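Local coordinates for protein arabinogalactan endo-1,4-beta-galactosidase (Ignisphaera aggregans, PDB 7OSK) that probably hydrolyses internal beta-1,4-galactosidic bonds of arabinogalactan and galactan, through the calcium-binding family 53 glycoside hydrolase domain of a longer archaeal protein, at residues 281-295 and 338-352. Residues are numbered along the deposited sequence; the frame is centred on the assembly and turned at random.
Sequences VQRYDKKILVAETAY and LYEEGKDKALGIFYW
Strands 287-293 and 346-352 are neighbours, seventh and eighth, in the closed parallel beta/alpha (TIM) barrel of this glycoside hydrolase family 53 domain. Their axes are 27° apart. I288 N bonds K345 O (2.9 Å) and I288 O receives L347 N. V290 N bonds G348 O, and V290 O takes F350 N at 2.7 Å. Past A291, whose backbone is helical, the pairing resumes with W352 N to T293 O (2.8 Å). V290 and I349 lie side by side on one face, V290 CB 3.7 Å from I349 CG2. L338 of helix 324-342 covers this layer: CD1 meets I288 CG2 and CD2 meets V290 CG2. On the barrel's inner side, L289 CD1 packs against F350 CE2 (3.6 Å), while L289 CD2 lies in the ring plane at its edge. The E292 carboxylate lies over one face of the W352 indole, offset toward the rim, with E292 CD 3.6 Å from W352 CD1; the planes are 29° apart. R92 forms a salt bridge with OE2 of E292, and Y263 OH bonds OE1. With its CG anti to its own backbone N (chi1 -168°), Y351 turns one ring face to T293 O and A294 CA. A294 CB makes a CH-pi contact over that ring, 4.2 Å from its centroid. Y295 N donates almost straight to Y351 OH (3.1 Å), which also bonds Q375 O and Q327 NE2. The phenol thus ties the chain after T293 to strand 346-352. The salt bridge and hydrogen bond hold the E292 carboxylate in place over the rim of the indole.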
ATOM      1  N   VAL A 281     -17.803   9.088  -5.514  1.00 26.33           N
ATOM      2  CA  VAL A 281     -18.872   8.180  -5.918  1.00 27.88           C
ATOM      3  C   VAL A 281     -19.921   8.895  -6.767  1.00 28.32           C
ATOM      4  O   VAL A 281     -20.631   8.259  -7.545  1.00 30.99           O
ATOM      5  CB  VAL A 281     -19.572   7.532  -4.699  1.00 28.01           C
ATOM      6  CG1 VAL A 281     -18.573   6.749  -3.863  1.00 29.32           C
ATOM      7  CG2 VAL A 281     -20.276   8.582  -3.858  1.00 28.30           C
ATOM      8  N   GLN A 282     -20.016  10.214  -6.616  1.00 28.93           N
ATOM      9  CA  GLN A 282     -20.988  10.993  -7.373  1.00 31.50           C
ATOM     10  C   GLN A 282     -20.401  11.488  -8.691  1.00 30.22           C
ATOM     11  O   GLN A 282     -21.113  11.587  -9.687  1.00 31.18           O
ATOM     12  CB  GLN A 282     -21.492  12.187  -6.558  1.00 33.10           C
ATOM     13  CG  GLN A 282     -22.593  12.973  -7.271  1.00 35.23           C
ATOM     14  CD  GLN A 282     -23.040  14.200  -6.507  1.00 40.67           C
ATOM     15  OE1 GLN A 282     -23.794  14.103  -5.537  1.00 53.06           O
ATOM     16  NE2 GLN A 282     -22.583  15.366  -6.947  1.00 39.02           N
ATOM     17  N   ARG A 283     -19.109  11.797  -8.695  1.00 28.52           N
ATOM     18  CA  ARG A 283     -18.475  12.383  -9.874  1.00 28.51           C
ATOM     19  C   ARG A 283     -17.901  11.326 -10.811  1.00 27.96           C
ATOM     20  O   ARG A 283     -17.742  11.574 -12.007  1.00 26.39           O
ATOM     21  CB  ARG A 283     -17.368  13.351  -9.458  1.00 23.80           C
ATOM     22  CG  ARG A 283     -16.894  14.245 -10.587  1.00 24.54           C
ATOM     23  CD  ARG A 283     -15.852  15.238 -10.113  1.00 25.50           C
ATOM     24  NE  ARG A 283     -15.557  16.247 -11.129  1.00 23.41           N
ATOM     25  CZ  ARG A 283     -16.182  17.418 -11.238  1.00 22.64           C
ATOM     26  NH1 ARG A 283     -17.154  17.750 -10.397  1.00 22.41           N
ATOM     27  NH2 ARG A 283     -15.832  18.264 -12.197  1.00 22.95           N
ATOM     28  N   TYR A 284     -17.595  10.151 -10.263  1.00 26.28           N
ATOM     29  CA  TYR A 284     -16.956   9.084 -11.029  1.00 28.41           C
ATOM     30  C   TYR A 284     -17.652   7.738 -10.843  1.00 30.79           C
ATOM     31  O   TYR A 284     -18.123   7.417  -9.749  1.00 31.57           O
ATOM     32  CB  TYR A 284     -15.486   8.952 -10.627  1.00 26.77           C
ATOM     33  CG  TYR A 284     -14.721  10.253 -10.668  1.00 24.51           C
ATOM     34  CD1 TYR A 284     -14.490  10.905 -11.870  1.00 24.32           C
ATOM     35  CD2 TYR A 284     -14.218  10.822  -9.505  1.00 25.11           C
ATOM     36  CE1 TYR A 284     -13.790  12.092 -11.914  1.00 24.58           C
ATOM     37  CE2 TYR A 284     -13.513  12.010  -9.540  1.00 24.13           C
ATOM     38  CZ  TYR A 284     -13.303  12.639 -10.748  1.00 23.44           C
ATOM     39  OH  TYR A 284     -12.605  13.819 -10.797  1.00 24.22           O
ATOM     40  N   ASP A 285     -17.712   6.959 -11.922  1.00 29.90           N
ATOM     41  CA  ASP A 285     -18.203   5.586 -11.867  1.00 31.98           C
ATOM     42  C   ASP A 285     -17.005   4.641 -11.822  1.00 30.53           C
ATOM     43  O   ASP A 285     -16.767   3.862 -12.748  1.00 32.03           O
ATOM     44  CB  ASP A 285     -19.107   5.269 -13.067  1.00 31.96           C
ATOM     45  CG  ASP A 285     -20.585   5.504 -12.774  1.00 35.36           C
ATOM     46  OD1 ASP A 285     -21.033   5.237 -11.636  1.00 32.72           O
ATOM     47  OD2 ASP A 285     -21.301   5.962 -13.690  1.00 37.46           O
ATOM     48  N   LYS A 286     -16.244   4.737 -10.738  1.00 29.28           N
ATOM     49  CA  LYS A 286     -15.092   3.874 -10.515  1.00 26.56           C
ATOM     50  C   LYS A 286     -15.014   3.476  -9.049  1.00 25.90           C
ATOM     51  O   LYS A 286     -15.687   4.065  -8.202  1.00 26.30           O
ATOM     52  CB  LYS A 286     -13.804   4.571 -10.946  1.00 23.30           C
ATOM     53  CG  LYS A 286     -13.713   4.803 -12.441  1.00 22.89           C
ATOM     54  CD  LYS A 286     -12.426   5.505 -12.820  1.00 19.66           C
ATOM     55  CE  LYS A 286     -12.347   5.742 -14.318  1.00 21.61           C
ATOM     56  NZ  LYS A 286     -12.414   4.474 -15.091  1.00 21.50           N
ATOM     57  N   LYS A 287     -14.188   2.477  -8.759  1.00 24.71           N
ATOM     58  CA  LYS A 287     -14.073   1.947  -7.408  1.00 22.12           C
ATOM     59  C   LYS A 287     -13.201   2.828  -6.522  1.00 21.44           C
ATOM     60  O   LYS A 287     -12.338   3.562  -7.004  1.00 18.80           O
ATOM     61  CB  LYS A 287     -13.514   0.524  -7.445  1.00 23.49           C
ATOM     62  CG  LYS A 287     -14.411  -0.474  -8.167  1.00 25.45           C
ATOM     63  CD  LYS A 287     -15.763  -0.639  -7.473  1.00 27.62           C
ATOM     64  CE  LYS A 287     -16.740  -1.436  -8.322  1.00 32.45           C
ATOM     65  NZ  LYS A 287     -16.253  -2.813  -8.608  1.00 34.12           N
ATOM     66  N   ILE A 288     -13.447   2.740  -5.218  1.00 23.44           N
ATOM     67  CA  ILE A 288     -12.763   3.559  -4.227  1.00 22.10           C
ATOM     68  C   ILE A 288     -11.989   2.670  -3.263  1.00 20.89           C
ATOM     69  O   ILE A 288     -12.569   1.795  -2.622  1.00 21.81           O
ATOM     70  CB  ILE A 288     -13.756   4.426  -3.431  1.00 22.61           C
ATOM     71  CG1 ILE A 288     -14.793   5.062  -4.366  1.00 23.77           C
ATOM     72  CG2 ILE A 288     -13.012   5.487  -2.627  1.00 21.66           C
ATOM     73  CD1 ILE A 288     -14.205   5.964  -5.432  1.00 24.21           C
ATOM     74  N   LEU A 289     -10.685   2.908  -3.161  1.00 22.73           N
ATOM     75  CA  LEU A 289      -9.801   2.073  -2.353  1.00 20.96           C
ATOM     76  C   LEU A 289      -8.904   2.910  -1.446  1.00 19.43           C
ATOM     77  O   LEU A 289      -8.508   4.018  -1.804  1.00 21.41           O
ATOM     78  CB  LEU A 289      -8.942   1.188  -3.264  1.00 20.45           C
ATOM     79  CG  LEU A 289      -7.874   0.315  -2.600  1.00 18.92           C
ATOM     80  CD1 LEU A 289      -8.516  -0.781  -1.765  1.00 21.85           C
ATOM     81  CD2 LEU A 289      -6.945  -0.278  -3.647  1.00 20.48           C
ATOM     82  N   VAL A 290      -8.604   2.376  -0.266  1.00 19.84           N
ATOM     83  CA  VAL A 290      -7.573   2.943   0.600  1.00 20.43           C
ATOM     84  C   VAL A 290      -6.315   2.082   0.481  1.00 20.40           C
ATOM     85  O   VAL A 290      -6.222   1.013   1.089  1.00 18.31           O
ATOM     86  CB  VAL A 290      -8.029   3.018   2.074  1.00 19.33           C
ATOM     87  CG1 VAL A 290      -6.939   3.632   2.945  1.00 20.02           C
ATOM     88  CG2 VAL A 290      -9.323   3.815   2.194  1.00 19.85           C
ATOM     89  N   ALA A 291      -5.350   2.552  -0.305  1.00 21.35           N
ATOM     90  CA  ALA A 291      -4.136   1.787  -0.580  1.00 19.37           C
ATOM     91  C   ALA A 291      -3.188   1.785   0.609  1.00 20.41           C
ATOM     92  O   ALA A 291      -2.451   0.823   0.822  1.00 19.57           O
ATOM     93  CB  ALA A 291      -3.427   2.340  -1.801  1.00 18.24           C
ATOM     94  N   GLU A 292      -3.193   2.875   1.369  1.00 21.50           N
ATOM     95  CA  GLU A 292      -2.330   2.988   2.536  1.00 22.09           C
ATOM     96  C   GLU A 292      -3.015   3.741   3.664  1.00 19.91           C
ATOM     97  O   GLU A 292      -3.642   4.776   3.451  1.00 20.51           O
ATOM     98  CB  GLU A 292      -1.016   3.687   2.173  1.00 19.53           C
ATOM     99  CG  GLU A 292      -0.133   2.903   1.209  1.00 21.47           C
ATOM    100  CD  GLU A 292       1.212   3.572   0.966  1.00 23.43           C
ATOM    101  OE1 GLU A 292       1.515   4.579   1.645  1.00 21.52           O
ATOM    102  OE2 GLU A 292       1.967   3.089   0.093  1.00 20.44           O
ATOM    103  N   THR A 293      -2.884   3.204   4.870  1.00 20.99           N
ATOM    104  CA  THR A 293      -3.373   3.863   6.070  1.00 20.98           C
ATOM    105  C   THR A 293      -2.773   3.166   7.282  1.00 21.23           C
ATOM    106  O   THR A 293      -2.437   1.983   7.221  1.00 20.73           O
ATOM    107  CB  THR A 293      -4.914   3.844   6.154  1.00 19.78           C
ATOM    108  OG1 THR A 293      -5.341   4.585   7.302  1.00 22.76           O
ATOM    109  CG2 THR A 293      -5.442   2.419   6.248  1.00 20.84           C
ATOM    110  N   ALA A 294      -2.626   3.899   8.379  1.00 22.21           N
ATOM    111  CA  ALA A 294      -2.069   3.324   9.595  1.00 21.37           C
ATOM    112  C   ALA A 294      -2.287   4.236  10.787  1.00 22.02           C
ATOM    113  O   ALA A 294      -2.603   5.413  10.632  1.00 24.48           O
ATOM    114  CB  ALA A 294      -0.587   3.045   9.417  1.00 21.65           C
ATOM    115  N   TYR A 295      -2.119   3.678  11.980  1.00 23.25           N
ATOM    116  CA  TYR A 295      -2.164   4.464  13.203  1.00 23.26           C
ATOM    117  C   TYR A 295      -1.305   3.809  14.274  1.00 26.02           C
ATOM    118  O   TYR A 295      -0.895   2.656  14.131  1.00 21.23           O
ATOM    119  CB  TYR A 295      -3.598   4.624  13.704  1.00 23.19           C
ATOM    120  CG  TYR A 295      -3.801   5.899  14.481  1.00 25.38           C
ATOM    121  CD1 TYR A 295      -3.914   7.119  13.828  1.00 25.99           C
ATOM    122  CD2 TYR A 295      -3.865   5.890  15.866  1.00 24.73           C
ATOM    123  CE1 TYR A 295      -4.092   8.289  14.528  1.00 26.70           C
ATOM    124  CE2 TYR A 295      -4.043   7.059  16.580  1.00 25.87           C
ATOM    125  CZ  TYR A 295      -4.156   8.258  15.903  1.00 28.78           C
ATOM    126  OH  TYR A 295      -4.334   9.433  16.597  1.00 28.81           O
ATOM    127  N   LEU A 338     -15.781   4.358   4.905  1.00 23.61           N
ATOM    128  CA  LEU A 338     -15.610   4.072   3.488  1.00 24.75           C
ATOM    129  C   LEU A 338     -16.851   3.416   2.891  1.00 25.63           C
ATOM    130  O   LEU A 338     -17.286   3.781   1.799  1.00 24.87           O
ATOM    131  CB  LEU A 338     -14.390   3.175   3.266  1.00 24.55           C
ATOM    132  CG  LEU A 338     -14.151   2.732   1.819  1.00 24.04           C
ATOM    133  CD1 LEU A 338     -14.056   3.929   0.882  1.00 23.53           C
ATOM    134  CD2 LEU A 338     -12.894   1.880   1.725  1.00 22.84           C
ATOM    135  N   TYR A 339     -17.420   2.451   3.606  1.00 24.99           N
ATOM    136  CA  TYR A 339     -18.556   1.695   3.091  1.00 25.14           C
ATOM    137  C   TYR A 339     -19.855   2.490   3.169  1.00 25.43           C
ATOM    138  O   TYR A 339     -20.685   2.423   2.261  1.00 26.40           O
ATOM    139  CB  TYR A 339     -18.714   0.375   3.852  1.00 24.99           C
ATOM    140  CG  TYR A 339     -19.889  -0.450   3.376  1.00 26.77           C
ATOM    141  CD1 TYR A 339     -20.025  -0.789   2.035  1.00 27.18           C
ATOM    142  CD2 TYR A 339     -20.863  -0.891   4.264  1.00 27.72           C
ATOM    143  CE1 TYR A 339     -21.099  -1.541   1.591  1.00 26.99           C
ATOM    144  CE2 TYR A 339     -21.940  -1.645   3.829  1.00 28.14           C
ATOM    145  CZ  TYR A 339     -22.054  -1.966   2.491  1.00 27.61           C
ATOM    146  OH  TYR A 339     -23.122  -2.714   2.050  1.00 26.14           O
ATOM    147  N   GLU A 340     -20.026   3.241   4.251  1.00 25.32           N
ATOM    148  CA  GLU A 340     -21.249   4.011   4.464  1.00 27.96           C
ATOM    149  C   GLU A 340     -21.412   5.116   3.422  1.00 27.35           C
ATOM    150  O   GLU A 340     -22.529   5.539   3.124  1.00 25.77           O
ATOM    151  CB  GLU A 340     -21.259   4.607   5.875  1.00 26.41           C
ATOM    152  CG  GLU A 340     -21.522   3.576   6.965  1.00 25.90           C
ATOM    153  CD  GLU A 340     -21.283   4.114   8.360  1.00 25.60           C
ATOM    154  OE1 GLU A 340     -21.132   5.345   8.506  1.00 27.55           O
ATOM    155  OE2 GLU A 340     -21.247   3.303   9.311  1.00 26.75           O
ATOM    156  N   GLU A 341     -20.290   5.572   2.873  1.00 27.39           N
ATOM    157  CA  GLU A 341     -20.291   6.617   1.854  1.00 28.25           C
ATOM    158  C   GLU A 341     -20.013   6.028   0.475  1.00 27.65           C
ATOM    159  O   GLU A 341     -20.640   6.412  -0.514  1.00 25.50           O
ATOM    160  CB  GLU A 341     -19.245   7.683   2.179  1.00 28.31           C
ATOM    161  CG  GLU A 341     -19.256   8.160   3.621  1.00 28.52           C
ATOM    162  CD  GLU A 341     -20.464   9.009   3.960  1.00 31.47           C
ATOM    163  OE1 GLU A 341     -21.349   9.172   3.092  1.00 33.04           O
ATOM    164  OE2 GLU A 341     -20.523   9.526   5.097  1.00 30.70           O
ATOM    165  N   GLY A 342     -19.061   5.103   0.419  1.00 27.67           N
ATOM    166  CA  GLY A 342     -18.670   4.479  -0.831  1.00 26.35           C
ATOM    167  C   GLY A 342     -19.772   3.626  -1.425  1.00 26.57           C
ATOM    168  O   GLY A 342     -19.804   3.403  -2.637  1.00 25.36           O
ATOM    169  N   LYS A 343     -20.674   3.151  -0.569  1.00 29.31           N
ATOM    170  CA  LYS A 343     -21.801   2.325  -0.997  1.00 27.32           C
ATOM    171  C   LYS A 343     -21.299   1.086  -1.752  1.00 26.51           C
ATOM    172  O   LYS A 343     -20.526   0.296  -1.207  1.00 24.81           O
ATOM    173  CB  LYS A 343     -22.764   3.148  -1.865  1.00 27.82           C
ATOM    174  CG  LYS A 343     -23.248   4.449  -1.226  1.00 28.15           C
ATOM    175  CD  LYS A 343     -24.575   4.289  -0.501  1.00 31.26           C
ATOM    176  CE  LYS A 343     -24.455   4.642   0.972  1.00 34.25           C
ATOM    177  NZ  LYS A 343     -23.941   6.026   1.186  1.00 33.61           N
ATOM    178  N   ASP A 344     -21.732   0.925  -3.001  1.00 24.67           N
ATOM    179  CA  ASP A 344     -21.351  -0.231  -3.812  1.00 26.96           C
ATOM    180  C   ASP A 344     -20.023  -0.020  -4.542  1.00 27.67           C
ATOM    181  O   ASP A 344     -19.519  -0.931  -5.202  1.00 28.15           O
ATOM    182  CB  ASP A 344     -22.453  -0.559  -4.828  1.00 27.33           C
ATOM    183  CG  ASP A 344     -23.013   0.678  -5.508  1.00 27.83           C
ATOM    184  OD1 ASP A 344     -22.423   1.131  -6.512  1.00 28.37           O
ATOM    185  OD2 ASP A 344     -24.044   1.199  -5.029  1.00 27.41           O
ATOM    186  N   LYS A 345     -19.465   1.182  -4.427  1.00 24.14           N
ATOM    187  CA  LYS A 345     -18.158   1.486  -5.003  1.00 25.90           C
ATOM    188  C   LYS A 345     -17.058   1.382  -3.953  1.00 25.64           C
ATOM    189  O   LYS A 345     -15.873   1.495  -4.272  1.00 26.03           O
ATOM    190  CB  LYS A 345     -18.157   2.882  -5.629  1.00 27.78           C
ATOM    191  CG  LYS A 345     -18.717   2.922  -7.046  1.00 26.62           C
ATOM    192  CD  LYS A 345     -19.748   4.025  -7.219  1.00 28.40           C
ATOM    193  CE  LYS A 345     -19.599   4.735  -8.552  1.00 30.95           C
ATOM    194  NZ  LYS A 345     -20.148   6.115  -8.477  1.00 33.11           N
ATOM    195  N   ALA A 346     -17.450   1.177  -2.699  1.00 26.35           N
ATOM    196  CA  ALA A 346     -16.486   0.937  -1.633  1.00 24.65           C
ATOM    197  C   ALA A 346     -15.806  -0.402  -1.872  1.00 26.56           C
ATOM    198  O   ALA A 346     -16.465  -1.440  -1.959  1.00 27.80           O
ATOM    199  CB  ALA A 346     -17.160   0.962  -0.272  1.00 24.03           C
ATOM    200  N   LEU A 347     -14.482  -0.367  -1.977  1.00 24.97           N
ATOM    201  CA  LEU A 347     -13.697  -1.548  -2.308  1.00 24.31           C
ATOM    202  C   LEU A 347     -13.046  -2.114  -1.053  1.00 23.99           C
ATOM    203  O   LEU A 347     -13.179  -3.301  -0.753  1.00 23.05           O
ATOM    204  CB  LEU A 347     -12.640  -1.190  -3.350  1.00 24.76           C
ATOM    205  CG  LEU A 347     -12.248  -2.235  -4.389  1.00 23.94           C
ATOM    206  CD1 LEU A 347     -13.434  -2.664  -5.242  1.00 26.31           C
ATOM    207  CD2 LEU A 347     -11.149  -1.647  -5.252  1.00 24.87           C
ATOM    208  N   GLY A 348     -12.343  -1.252  -0.322  1.00 23.09           N
ATOM    209  CA  GLY A 348     -11.766  -1.630   0.955  1.00 23.96           C
ATOM    210  C   GLY A 348     -10.531  -0.850   1.336  1.00 19.69           C
ATOM    211  O   GLY A 348     -10.358   0.293   0.921  1.00 21.76           O
ATOM    212  N   ILE A 349      -9.672  -1.479   2.134  1.00 21.77           N
ATOM    213  CA  ILE A 349      -8.519  -0.801   2.708  1.00 18.68           C
ATOM    214  C   ILE A 349      -7.294  -1.715   2.791  1.00 21.48           C
ATOM    215  O   ILE A 349      -7.420  -2.942   2.800  1.00 20.86           O
ATOM    216  CB  ILE A 349      -8.844  -0.266   4.123  1.00 18.44           C
ATOM    217  CG1 ILE A 349      -9.106  -1.417   5.094  1.00 18.80           C
ATOM    218  CG2 ILE A 349     -10.066   0.643   4.098  1.00 23.36           C
ATOM    219  CD1 ILE A 349      -8.121  -1.484   6.225  1.00 20.70           C
ATOM    220  N   PHE A 350      -6.113  -1.100   2.817  1.00 22.61           N
ATOM    221  CA  PHE A 350      -4.876  -1.803   3.150  1.00 20.52           C
ATOM    222  C   PHE A 350      -4.162  -1.080   4.281  1.00 20.28           C
ATOM    223  O   PHE A 350      -3.816   0.095   4.153  1.00 21.80           O
ATOM    224  CB  PHE A 350      -3.939  -1.898   1.945  1.00 19.51           C
ATOM    225  CG  PHE A 350      -4.459  -2.748   0.826  1.00 17.90           C
ATOM    226  CD1 PHE A 350      -4.229  -4.109   0.810  1.00 20.14           C
ATOM    227  CD2 PHE A 350      -5.159  -2.180  -0.223  1.00 18.20           C
ATOM    228  CE1 PHE A 350      -4.697  -4.891  -0.226  1.00 21.23           C
ATOM    229  CE2 PHE A 350      -5.631  -2.956  -1.259  1.00 17.31           C
ATOM    230  CZ  PHE A 350      -5.399  -4.313  -1.260  1.00 20.88           C
ATOM    231  N   TYR A 351      -3.932  -1.784   5.383  1.00 20.18           N
ATOM    232  CA  TYR A 351      -3.167  -1.228   6.486  1.00 19.59           C
ATOM    233  C   TYR A 351      -1.680  -1.319   6.165  1.00 20.23           C
ATOM    234  O   TYR A 351      -1.146  -2.416   5.988  1.00 18.86           O
ATOM    235  CB  TYR A 351      -3.481  -1.965   7.786  1.00 21.83           C
ATOM    236  CG  TYR A 351      -2.954  -1.257   9.004  1.00 19.39           C
ATOM    237  CD1 TYR A 351      -1.640  -1.423   9.407  1.00 19.37           C
ATOM    238  CD2 TYR A 351      -3.766  -0.412   9.743  1.00 18.65           C
ATOM    239  CE1 TYR A 351      -1.150  -0.774  10.514  1.00 21.17           C
ATOM    240  CE2 TYR A 351      -3.286   0.240  10.856  1.00 20.60           C
ATOM    241  CZ  TYR A 351      -1.977   0.058  11.237  1.00 22.92           C
ATOM    242  OH  TYR A 351      -1.495   0.712  12.346  1.00 24.22           O
ATOM    243  N   TRP A 352      -1.014  -0.168   6.094  1.00 19.78           N
ATOM    244  CA  TRP A 352       0.380  -0.115   5.654  1.00 20.19           C
ATOM    245  C   TRP A 352       1.353  -0.272   6.818  1.00 20.50           C
ATOM    246  O   TRP A 352       1.158   0.306   7.887  1.00 21.85           O
ATOM    247  CB  TRP A 352       0.661   1.200   4.919  1.00 18.39           C
ATOM    248  CG  TRP A 352       1.973   1.197   4.192  1.00 20.11           C
ATOM    249  CD1 TRP A 352       2.211   0.739   2.926  1.00 19.96           C
ATOM    250  CD2 TRP A 352       3.231   1.668   4.688  1.00 19.27           C
ATOM    251  NE1 TRP A 352       3.537   0.897   2.605  1.00 19.01           N
ATOM    252  CE2 TRP A 352       4.185   1.466   3.670  1.00 19.26           C
ATOM    253  CE3 TRP A 352       3.642   2.240   5.893  1.00 17.97           C
ATOM    254  CZ2 TRP A 352       5.523   1.816   3.822  1.00 20.20           C
ATOM    255  CZ3 TRP A 352       4.971   2.588   6.043  1.00 21.57           C
ATOM    256  CH2 TRP A 352       5.896   2.374   5.012  1.00 21.76           C
TER